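Local structure of sensor protein (Vibrio parahaemolyticus, 3I9Y) at residues Ile97-Arg100 with Val101-Arg105. The protein is probably a membrane-bound histidine kinase that responds to trimethylamine N-oxide, of which this chain is the all-helical sensor domain. Numbering follows the deposited sequence.
Sequences IDTR and VEEMR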
loop_
_atom_site.group_PDB
_atom_site.type_symbol
_atom_site.label_atom_id
_atom_site.label_comp_id
_atom_site.label_asym_id
_atom_site.label_seq_id
_atom_site.Cartn_x
_atom_site.Cartn_y
_atom_site.Cartn_z
ATOM N N ILE A 97 0.725 -4.033 9.262
ATOM C CA ILE A 97 1.705 -5.046 9.040
ATOM C C ILE A 97 2.979 -4.890 9.943
ATOM O O ILE A 97 3.391 -5.867 10.488
ATOM C CB ILE A 97 2.103 -5.055 7.532
ATOM C CG1 ILE A 97 0.896 -5.574 6.711
ATOM C CG2 ILE A 97 3.269 -5.999 7.352
ATOM C CD1 ILE A 97 0.899 -4.948 5.234
ATOM N N ASP A 98 3.620 -3.711 10.064
ATOM C CA ASP A 98 4.774 -3.631 10.876
ATOM C C ASP A 98 4.493 -3.898 12.367
ATOM O O ASP A 98 5.297 -4.532 12.980
ATOM C CB ASP A 98 5.511 -2.284 10.761
ATOM C CG ASP A 98 6.094 -2.106 9.271
ATOM O OD1 ASP A 98 6.043 -3.092 8.447
ATOM O OD2 ASP A 98 6.621 -1.045 8.929
ATOM N N THR A 99 3.365 -3.451 12.862
ATOM C CA THR A 99 3.056 -3.731 14.244
ATOM C C THR A 99 2.942 -5.265 14.423
ATOM O O THR A 99 3.448 -5.840 15.348
ATOM C CB THR A 99 1.664 -3.072 14.615
ATOM O OG1 THR A 99 1.984 -1.646 14.408
ATOM C CG2 THR A 99 1.423 -3.124 16.213
ATOM N N ARG A 100 2.272 -5.909 13.528
ATOM C CA ARG A 100 2.104 -7.335 13.697
ATOM C C ARG A 100 3.462 -8.153 13.566
ATOM O O ARG A 100 3.653 -9.154 14.287
ATOM C CB ARG A 100 1.069 -7.805 12.633
ATOM C CG ARG A 100 -0.410 -7.701 13.108
ATOM C CD ARG A 100 -1.312 -6.987 12.002
ATOM N NE ARG A 100 -2.754 -6.611 12.320
ATOM C CZ ARG A 100 -3.540 -7.577 12.679
ATOM N NH1 ARG A 100 -3.059 -8.780 12.764
ATOM N NH2 ARG A 100 -4.798 -7.413 12.871
ATOM N N VAL A 101 4.360 -7.703 12.652
ATOM C CA VAL A 101 5.604 -8.366 12.442
ATOM C C VAL A 101 6.425 -8.163 13.732
ATOM O O VAL A 101 6.957 -9.186 14.299
ATOM C CB VAL A 101 6.285 -7.818 11.181
ATOM C CG1 VAL A 101 7.898 -8.206 11.185
ATOM C CG2 VAL A 101 5.471 -8.246 9.902
ATOM N N GLU A 102 6.384 -6.978 14.348
ATOM C CA GLU A 102 7.153 -6.732 15.557
ATOM C C GLU A 102 6.533 -7.613 16.697
ATOM O O GLU A 102 7.320 -8.238 17.394
ATOM C CB GLU A 102 7.161 -5.285 15.965
ATOM C CG GLU A 102 7.871 -4.926 17.276
ATOM C CD GLU A 102 9.316 -5.326 17.243
ATOM O OE1 GLU A 102 9.951 -5.661 16.121
ATOM O OE2 GLU A 102 9.909 -5.401 18.395
ATOM N N GLU A 103 5.217 -7.784 16.840
ATOM C CA GLU A 103 4.746 -8.711 17.901
ATOM C C GLU A 103 5.246 -10.140 17.627
ATOM O O GLU A 103 5.547 -10.937 18.543
ATOM C CB GLU A 103 3.204 -8.918 17.898
ATOM C CG GLU A 103 2.527 -7.517 18.083
ATOM C CD GLU A 103 0.962 -7.566 17.947
ATOM O OE1 GLU A 103 0.418 -6.506 18.299
ATOM O OE2 GLU A 103 0.298 -8.550 17.516
ATOM N N MET A 104 5.232 -10.490 16.350
ATOM C CA MET A 104 5.665 -11.850 15.964
ATOM C C MET A 104 7.200 -12.036 16.227
ATOM O O MET A 104 7.634 -13.237 16.563
ATOM C CB MET A 104 5.367 -12.159 14.495
ATOM C CG MET A 104 3.825 -12.298 14.418
ATOM S SD MET A 104 3.493 -12.769 12.619
ATOM C CE MET A 104 3.095 -11.606 12.515
ATOM N N ARG A 105 8.009 -10.991 15.964
ATOM C CA ARG A 105 9.466 -11.105 16.194
ATOM C C ARG A 105 9.619 -11.275 17.783
ATOM O O ARG A 105 10.465 -12.137 18.243
ATOM C CB ARG A 105 10.264 -9.800 15.828
ATOM C CG ARG A 105 11.862 -9.981 16.072
ATOM C CD ARG A 105 12.434 -8.499 15.595
ATOM N NE ARG A 105 12.038 -7.588 16.720
ATOM C CZ ARG A 105 12.599 -7.634 17.942
ATOM N NH1 ARG A 105 13.553 -8.527 18.174
ATOM N NH2 ARG A 105 12.257 -6.884 18.988
#
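Ile97 and Val101 meet one helical turn apart through their CG2 methyls, 4.0 Å from each other, the two branched side chains passing at a slant. Val101 CG2 stands beside its own backbone N, which brings it against Ile97 O; that same carbonyl accepts the hydrogen bond from Val101 N (3.0 Å). Met104 CG likewise stands beside its backbone N (chi1 -71°), near Arg100 O, to which Met104 N donates a hydrogen bond (2.9 Å). These residues lie in helix 63-114 of a domain built as two stacked four-helix bundles, where Ile97 packs on Ile235 of helix 232-267, and Val101 and Met104 on Ile177 of helix 158-180; branched and flexible apolar groups suit such an interior. Arg100 also lies on Ile235, while its NE salt-bridges Glu96. Most polar residues take other sides. Glu103 OE1 slants past Thr99 CG2 (4.1 Å); Thr99 OG1 can hydrogen-bond back to Lys95 O, a turn earlier. Acidic residues suit positions facing arginines: Glu103 OE2 salt-bridges Arg229, Asp98 OD1 Arg181. Glu102 and Arg105, three residues apart, share a side and form a side-on salt bridge: NE meets OE1 almost straight (176°) but 25° out of the carboxylate plane, and NH2 meets the syn lone pair of OE2 at 2.8 Å.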